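Local coordinates for uncharacterized protein (Bacteroides ovatus, PDB 4FS7) that is of unknown function but, as an extracellular leucine-rich repeat protein of the BspA type, probably binds other proteins, at residues Tyr11-Glu16 with Asn55-Val60; Tyr382-Glu385 with Lys389-Trp392. All coordinates share one frame; numbering follows the deposited sequence. Where two conformers were deposited one is given.

Overall arrangement
Contact 1 and contact 2 sit near the two ends of an elongated leucine-rich repeat solenoid, on opposite sides of the chain's centre, their own centres about 84 Å apart and their nearest atoms about 69 Å apart. They share no strand. Residues 11-16 and 55-60 belong to the mixed sheet at the N-terminal end, whereas residues 382-385 and 389-392 join a loop to the last strand of the chain. Both contacts are partly buried and rest on apolar and aromatic side chains. Contact 1 is the wider, pairing buried Tyr11 with buried Val59 and exposed Phe13 with partly exposed Tyr57; contact 2 concentrates on buried Phe384 and partly exposed Phe390.

Contact 1. Residues Tyr11-Glu16 with Asn55-Val60; sequences YNFTKE and NKYDVV
Phe13 and Tyr57 lean together across the mixed beta-sheet at the N-terminal end of the leucine-rich repeat solenoid. Strands 9-13 and 55-62 are not direct neighbours in it: both pair with strand 19-25, antiparallel and parallel respectively, and their side chains meet across that intervening strand. The two rings are inclined at 57°, with centroids 5.2 Å apart. Phe13 presents one corner, CE1, over a face of the Tyr57 ring, off-centre toward its rim and 3.6 Å from Tyr57 CE1. Phe13 CG lies anti to its own carbonyl carbon (chi1 -59°), a turn that swings the ring toward Tyr57 although the CB bond does not point there. Val20 of the middle strand touches both side chains, and the Phe4 ring meets that of Phe13 as well as that of Tyr11. Cut back to an alanine, Tyr57 would probably leave Phe13 CE1 without the ring face it rests on, and the Phe13 ring freer to turn.

Deeper in, Tyr11 and Val59 cross at about a right angle, both buried, with Pro47 and Val50 also touching the tyrosine. Thr14 contributes more loosely beside Val60, its OG1 being hydrogen-bonded to Thr19 OG1. In the buried pair the contact comes down to one corner of the tyrosine ring against the valine's two methyls: Tyr11 CE1 lies 3.9 Å from Val59 CG2 and 4.2 Å from Val59 CG1.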
ATOM      1  N   TYR A  11      -3.701  38.828   9.568  1.00 14.93           N
ATOM      2  CA  TYR A  11      -4.448  38.309  10.685  1.00 14.63           C
ATOM      3  C   TYR A  11      -5.924  38.469  10.459  1.00 15.40           C
ATOM      4  O   TYR A  11      -6.376  39.482   9.870  1.00 18.03           O
ATOM      5  CB  TYR A  11      -4.054  39.013  12.001  1.00 14.37           C
ATOM      6  CG  TYR A  11      -2.590  38.841  12.353  1.00 13.16           C
ATOM      7  CD1 TYR A  11      -2.193  37.726  13.098  1.00 13.76           C
ATOM      8  CD2 TYR A  11      -1.604  39.706  11.904  1.00 14.61           C
ATOM      9  CE1 TYR A  11      -0.883  37.514  13.406  1.00 12.97           C
ATOM     10  CE2 TYR A  11      -0.288  39.521  12.246  1.00 14.29           C
ATOM     11  CZ  TYR A  11       0.085  38.373  12.960  1.00 13.79           C
ATOM     12  OH  TYR A  11       1.431  38.192  13.247  1.00 14.78           O
ATOM     13  N   ASN A  12      -6.673  37.513  10.977  1.00 16.05           N
ATOM     14  CA  ASN A  12      -8.113  37.591  11.084  1.00 16.74           C
ATOM     15  C   ASN A  12      -8.544  37.477  12.549  1.00 17.13           C
ATOM     16  O   ASN A  12      -8.009  36.662  13.294  1.00 17.33           O
ATOM     17  CB  ASN A  12      -8.827  36.486  10.296  1.00 17.47           C
ATOM     18  CG  ASN A  12      -8.629  36.579   8.808  1.00 21.65           C
ATOM     19  OD1 ASN A  12      -8.030  37.500   8.294  1.00 26.82           O
ATOM     20  ND2 ASN A  12      -9.048  35.526   8.109  1.00 30.96           N
ATOM     21  N   PHE A  13      -9.517  38.278  12.956  1.00 19.74           N
ATOM     22  CA  PHE A  13     -10.114  38.103  14.277  1.00 20.59           C
ATOM     23  C   PHE A  13     -10.818  36.752  14.377  1.00 22.90           C
ATOM     24  O   PHE A  13     -11.442  36.279  13.397  1.00 25.52           O
ATOM     25  CB  PHE A  13     -11.093  39.238  14.610  1.00 22.38           C
ATOM     26  CG  PHE A  13     -10.453  40.584  14.582  1.00 21.09           C
ATOM     27  CD1 PHE A  13      -9.515  40.926  15.536  1.00 20.46           C
ATOM     28  CD2 PHE A  13     -10.744  41.488  13.585  1.00 23.24           C
ATOM     29  CE1 PHE A  13      -8.876  42.146  15.516  1.00 21.84           C
ATOM     30  CE2 PHE A  13     -10.113  42.719  13.542  1.00 22.69           C
ATOM     31  CZ  PHE A  13      -9.161  43.052  14.517  1.00 22.05           C
ATOM     32  N   THR A  14     -10.677  36.122  15.538  1.00 23.28           N
ATOM     33  CA  THR A  14     -11.332  34.850  15.859  1.00 24.06           C
ATOM     34  C   THR A  14     -12.308  35.033  17.021  1.00 28.82           C
ATOM     35  O   THR A  14     -12.278  36.061  17.717  1.00 30.83           O
ATOM     36  CB  THR A  14     -10.304  33.665  16.065  1.00 25.96           C
ATOM     37  OG1 THR A  14      -9.168  34.050  16.872  1.00 25.02           O
ATOM     38  CG2 THR A  14      -9.778  33.200  14.702  1.00 26.36           C
ATOM     39  N   LYS A  15     -13.209  34.067  17.204  1.00 30.63           N
ATOM     40  CA  LYS A  15     -14.361  34.261  18.094  1.00 34.63           C
ATOM     41  C   LYS A  15     -13.957  34.487  19.555  1.00 34.53           C
ATOM     42  O   LYS A  15     -14.611  35.261  20.264  1.00 39.44           O
ATOM     43  CB  LYS A  15     -15.332  33.072  17.995  1.00 35.87           C
ATOM     44  CG  LYS A  15     -16.604  33.216  18.855  1.00 39.83           C
ATOM     45  N   GLU A  16     -12.916  33.800  20.019  1.00 33.79           N
ATOM     46  CA  GLU A  16     -12.461  33.955  21.393  1.00 32.54           C
ATOM     47  C   GLU A  16     -11.994  35.391  21.649  1.00 31.46           C
ATOM     48  O   GLU A  16     -11.226  35.975  20.851  1.00 30.70           O
ATOM     49  CB  GLU A  16     -11.348  32.950  21.722  1.00 34.25           C
ATOM     50  CG  GLU A  16     -10.945  32.916  23.200  1.00 35.03           C
ATOM     51  CD  GLU A  16      -9.813  31.940  23.477  1.00 42.98           C
ATOM     52  OE1 GLU A  16      -9.558  31.086  22.608  1.00 46.94           O
ATOM     53  OE2 GLU A  16      -9.171  32.029  24.549  1.00 49.41           O
ATOM     54  N   ASN A  55      -5.379  47.743  21.142  1.00 15.98           N
ATOM     55  CA  ASN A  55      -5.674  46.537  21.868  1.00 16.84           C
ATOM     56  C   ASN A  55      -4.715  45.437  21.492  1.00 16.67           C
ATOM     57  O   ASN A  55      -4.274  45.383  20.368  1.00 18.14           O
ATOM     58  CB  ASN A  55      -7.084  46.085  21.575  1.00 16.57           C
ATOM     59  CG  ASN A  55      -8.102  46.977  22.240  1.00 18.66           C
ATOM     60  OD1 ASN A  55      -8.111  47.121  23.458  1.00 27.46           O
ATOM     61  ND2 ASN A  55      -8.918  47.599  21.470  1.00 18.44           N
ATOM     62  N   LYS A  56      -4.413  44.599  22.472  1.00 16.05           N
ATOM     63  CA  LYS A  56      -3.544  43.467  22.217  0.50 15.07           C
ATOM     64  C   LYS A  56      -4.389  42.234  21.925  1.00 15.91           C
ATOM     65  O   LYS A  56      -5.440  42.013  22.513  1.00 18.02           O
ATOM     66  CB  LYS A  56      -2.594  43.251  23.399  0.50 15.79           C
ATOM     67  CG  LYS A  56      -1.704  44.416  23.714  0.50 20.66           C
ATOM     68  CD  LYS A  56      -0.912  44.161  24.997  0.50 22.02           C
ATOM     69  CE  LYS A  56      -1.811  43.761  26.169  0.50 23.03           C
ATOM     70  NZ  LYS A  56      -2.795  44.817  26.546  0.50 26.79           N
ATOM     71  N   TYR A  57      -3.890  41.433  20.991  1.00 14.57           N
ATOM     72  CA  TYR A  57      -4.514  40.221  20.545  1.00 15.87           C
ATOM     73  C   TYR A  57      -3.492  39.095  20.632  1.00 12.64           C
ATOM     74  O   TYR A  57      -2.389  39.205  20.160  1.00 14.63           O
ATOM     75  CB  TYR A  57      -5.019  40.387  19.110  1.00 16.70           C
ATOM     76  CG  TYR A  57      -6.049  41.464  18.983  1.00 17.30           C
ATOM     77  CD1 TYR A  57      -7.385  41.186  19.190  1.00 17.59           C
ATOM     78  CD2 TYR A  57      -5.698  42.744  18.674  1.00 15.42           C
ATOM     79  CE1 TYR A  57      -8.361  42.162  19.105  1.00 22.45           C
ATOM     80  CE2 TYR A  57      -6.699  43.774  18.591  1.00 18.76           C
ATOM     81  CZ  TYR A  57      -8.011  43.452  18.823  1.00 19.21           C
ATOM     82  OH  TYR A  57      -8.986  44.452  18.759  1.00 23.46           O
ATOM     83  N   ASP A  58      -3.917  38.002  21.226  1.00 14.70           N
ATOM     84  CA  ASP A  58      -3.105  36.792  21.314  1.00 13.82           C
ATOM     85  C   ASP A  58      -3.239  36.007  20.020  1.00 12.85           C
ATOM     86  O   ASP A  58      -4.349  35.813  19.545  1.00 14.47           O
ATOM     87  CB  ASP A  58      -3.612  35.969  22.489  1.00 15.59           C
ATOM     88  CG  ASP A  58      -3.383  36.686  23.830  1.00 18.98           C
ATOM     89  OD1 ASP A  58      -2.231  37.109  24.115  1.00 20.21           O
ATOM     90  OD2 ASP A  58      -4.373  36.885  24.569  1.00 28.71           O
ATOM     91  N   VAL A  59      -2.102  35.573  19.487  1.00 12.21           N
ATOM     92  CA  VAL A  59      -2.047  34.804  18.253  1.00 12.16           C
ATOM     93  C   VAL A  59      -2.150  33.316  18.639  1.00 12.49           C
ATOM     94  O   VAL A  59      -1.164  32.723  19.075  1.00 13.39           O
ATOM     95  CB  VAL A  59      -0.761  35.141  17.495  1.00 12.25           C
ATOM     96  CG1 VAL A  59      -0.709  34.372  16.147  1.00 13.42           C
ATOM     97  CG2 VAL A  59      -0.601  36.670  17.246  1.00 13.65           C
ATOM     98  N   VAL A  60      -3.345  32.744  18.475  1.00 12.32           N
ATOM     99  CA  VAL A  60      -3.650  31.437  19.019  1.00 13.20           C
ATOM    100  C   VAL A  60      -3.886  30.339  17.995  1.00 12.97           C
ATOM    101  O   VAL A  60      -4.038  29.189  18.368  1.00 13.54           O
ATOM    102  CB  VAL A  60      -4.825  31.501  20.009  1.00 16.43           C
ATOM    103  CG1 VAL A  60      -4.497  32.492  21.127  1.00 20.93           C
ATOM    104  CG2 VAL A  60      -6.143  31.852  19.321  1.00 19.32           C
TER

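Contact 2. Residues Tyr382-Glu385 with Lys389-Trp392; sequences YDFE and KFKW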
ATOM      1  N   TYR A 382     -10.311 -29.997 -27.557  1.00 10.73           N
ATOM      2  CA  TYR A 382     -10.177 -28.779 -28.352  1.00 11.13           C
ATOM      3  C   TYR A 382      -9.533 -27.615 -27.592  1.00 11.56           C
ATOM      4  O   TYR A 382      -9.131 -26.624 -28.215  1.00 12.91           O
ATOM      5  CB  TYR A 382     -11.544 -28.352 -28.889  1.00 12.85           C
ATOM      6  CG  TYR A 382     -12.302 -29.456 -29.575  1.00 12.59           C
ATOM      7  CD1 TYR A 382     -11.832 -29.995 -30.746  1.00 13.99           C
ATOM      8  CD2 TYR A 382     -13.466 -29.978 -29.018  1.00 14.03           C
ATOM      9  CE1 TYR A 382     -12.517 -31.020 -31.393  1.00 13.80           C
ATOM     10  CE2 TYR A 382     -14.180 -30.992 -29.644  1.00 14.08           C
ATOM     11  CZ  TYR A 382     -13.677 -31.534 -30.806  1.00 13.87           C
ATOM     12  OH  TYR A 382     -14.367 -32.562 -31.415  1.00 17.07           O
ATOM     13  N   ASP A 383      -9.384 -27.793 -26.278  1.00 10.48           N
ATOM     14  CA  ASP A 383      -8.797 -26.777 -25.415  1.00  9.73           C
ATOM     15  C   ASP A 383      -7.293 -26.933 -25.228  1.00  9.92           C
ATOM     16  O   ASP A 383      -6.674 -26.210 -24.453  1.00 11.07           O
ATOM     17  CB  ASP A 383      -9.575 -26.753 -24.119  1.00 11.39           C
ATOM     18  CG  ASP A 383     -11.035 -26.366 -24.385  1.00 11.40           C
ATOM     19  OD1 ASP A 383     -11.252 -25.277 -24.979  1.00 12.40           O
ATOM     20  OD2 ASP A 383     -11.932 -27.181 -24.134  1.00 11.80           O
ATOM     21  N   PHE A 384      -6.731 -27.875 -25.970  1.00 10.28           N
ATOM     22  CA  PHE A 384      -5.298 -28.095 -26.097  1.00  9.80           C
ATOM     23  C   PHE A 384      -4.810 -27.727 -27.488  1.00 10.38           C
ATOM     24  O   PHE A 384      -5.608 -27.685 -28.443  1.00 12.54           O
ATOM     25  CB  PHE A 384      -4.958 -29.570 -25.868  1.00 11.15           C
ATOM     26  CG  PHE A 384      -5.288 -30.078 -24.481  1.00 10.44           C
ATOM     27  CD1 PHE A 384      -6.570 -30.365 -24.136  1.00 10.73           C
ATOM     28  CD2 PHE A 384      -4.305 -30.298 -23.529  1.00 11.44           C
ATOM     29  CE1 PHE A 384      -6.919 -30.859 -22.861  1.00 11.19           C
ATOM     30  CE2 PHE A 384      -4.651 -30.783 -22.271  1.00 10.83           C
ATOM     31  CZ  PHE A 384      -5.943 -31.071 -21.948  1.00 11.92           C
ATOM     32  N   GLU A 385      -3.512 -27.530 -27.642  1.00 11.12           N
ATOM     33  CA  GLU A 385      -2.936 -27.421 -28.974  1.00 12.57           C
ATOM     34  C   GLU A 385      -3.213 -28.670 -29.787  1.00 13.48           C
ATOM     35  O   GLU A 385      -3.311 -29.754 -29.249  1.00 14.04           O
ATOM     36  CB  GLU A 385      -1.430 -27.204 -28.870  1.00 13.59           C
ATOM     37  CG  GLU A 385      -1.099 -25.809 -28.334  1.00 14.59           C
ATOM     38  CD  GLU A 385      -1.455 -24.729 -29.334  1.00 17.55           C
ATOM     39  OE1 GLU A 385      -0.932 -24.844 -30.473  1.00 22.53           O
ATOM     40  OE2 GLU A 385      -2.220 -23.769 -29.021  1.00 17.61           O
ATOM     41  N   LYS A 389      -1.077 -35.131 -28.152  1.00 14.84           N
ATOM     42  CA  LYS A 389      -1.594 -36.485 -28.327  1.00 15.78           C
ATOM     43  C   LYS A 389      -2.220 -36.963 -27.034  1.00 14.67           C
ATOM     44  O   LYS A 389      -1.704 -36.641 -25.938  1.00 18.57           O
ATOM     45  CB  LYS A 389      -0.476 -37.439 -28.752  1.00 17.28           C
ATOM     46  CG  LYS A 389       0.204 -37.066 -30.045  1.00 21.27           C
ATOM     47  CD  LYS A 389      -0.742 -36.779 -31.221  1.00 32.32           C
ATOM     48  CE  LYS A 389       0.011 -36.568 -32.568  1.00 38.41           C
ATOM     49  NZ  LYS A 389       0.372 -35.130 -32.907  1.00 42.56           N
ATOM     50  N   PHE A 390      -3.331 -37.687 -27.153  1.00 15.10           N
ATOM     51  CA  PHE A 390      -4.128 -38.125 -26.022  1.00 15.43           C
ATOM     52  C   PHE A 390      -4.122 -39.641 -25.901  1.00 18.02           C
ATOM     53  O   PHE A 390      -4.249 -40.358 -26.897  1.00 19.34           O
ATOM     54  CB  PHE A 390      -5.580 -37.652 -26.145  1.00 14.98           C
ATOM     55  CG  PHE A 390      -5.726 -36.171 -26.188  1.00 14.22           C
ATOM     56  CD1 PHE A 390      -5.869 -35.456 -25.037  1.00 15.66           C
ATOM     57  CD2 PHE A 390      -5.680 -35.492 -27.407  1.00 16.43           C
ATOM     58  CE1 PHE A 390      -5.957 -34.066 -25.070  1.00 16.66           C
ATOM     59  CE2 PHE A 390      -5.815 -34.129 -27.436  1.00 16.33           C
ATOM     60  CZ  PHE A 390      -5.920 -33.419 -26.267  1.00 14.94           C
ATOM     61  N   LYS A 391      -4.045 -40.096 -24.667  1.00 20.28           N
ATOM     62  CA  LYS A 391      -4.372 -41.473 -24.302  1.00 22.63           C
ATOM     63  C   LYS A 391      -5.679 -41.451 -23.530  1.00 22.35           C
ATOM     64  O   LYS A 391      -5.768 -40.814 -22.475  1.00 25.55           O
ATOM     65  CB  LYS A 391      -3.251 -42.084 -23.474  1.00 26.45           C
ATOM     66  CG  LYS A 391      -2.036 -42.412 -24.325  1.00 34.30           C
ATOM     67  CD  LYS A 391      -0.945 -43.142 -23.542  1.00 39.40           C
ATOM     68  CE  LYS A 391      -1.413 -44.483 -22.997  1.00 43.05           C
ATOM     69  NZ  LYS A 391      -0.270 -45.354 -22.573  1.00 46.90           N
ATOM     70  N   TRP A 392      -6.695 -42.114 -24.062  1.00 21.40           N
ATOM     71  CA  TRP A 392      -8.034 -42.063 -23.544  1.00 22.86           C
ATOM     72  C   TRP A 392      -8.330 -43.233 -22.627  1.00 23.91           C
ATOM     73  O   TRP A 392      -8.118 -44.394 -22.995  1.00 26.45           O
ATOM     74  CB  TRP A 392      -9.027 -42.058 -24.701  1.00 22.91           C
ATOM     75  CG  TRP A 392      -8.833 -40.877 -25.585  1.00 22.18           C
ATOM     76  CD1 TRP A 392      -8.334 -40.873 -26.875  1.00 23.92           C
ATOM     77  CD2 TRP A 392      -9.098 -39.516 -25.253  1.00 19.52           C
ATOM     78  NE1 TRP A 392      -8.285 -39.587 -27.352  1.00 21.70           N
ATOM     79  CE2 TRP A 392      -8.774 -38.738 -26.388  1.00 20.39           C
ATOM     80  CE3 TRP A 392      -9.607 -38.871 -24.116  1.00 18.40           C
ATOM     81  CZ2 TRP A 392      -8.937 -37.359 -26.408  1.00 18.81           C
ATOM     82  CZ3 TRP A 392      -9.743 -37.511 -24.139  1.00 18.30           C
ATOM     83  CH2 TRP A 392      -9.414 -36.767 -25.282  1.00 17.92           C
TER
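Phe384 and Phe390 form a T-shaped (edge-to-face) aromatic pair in the C-terminal part of the BspA-type leucine-rich repeat region. Their planes stand at 89° and their centroids are 5.2 Å apart. Phe390 supplies the edge: its CE1 and CZ come down over one face of Phe384, toward the rim, with CZ 3.8 Å from Phe384 CD1. A chi1 of -61°, with CG anti to the carbonyl carbon, carries the Phe390 ring over to the loop.

Van der Waals contact extends this footing along the Phe384 side chain, where Phe390 CZ is 4.0 Å from Phe384 CB and Phe390 CE1 is 4.0 Å from Phe384 CE1. Within strand 389-393, the indole of Trp392 turns one face to Phe390 CB.

The loop's polar side chains bond outside the pair: Asp383 OD1 accepts from Asn360 N and Glu385 OE2 from Gly364 N. Phe384 also stacks on Phe362 and touches Leu368. Strand 389-393, which carries Phe390, runs parallel to strand 370-374, held by backbone bonds of Lys389 and Lys391 with Val371, whose side chain Phe390 touches, so the aromatic pair bridges this two-stranded sheet and the loop between its strands.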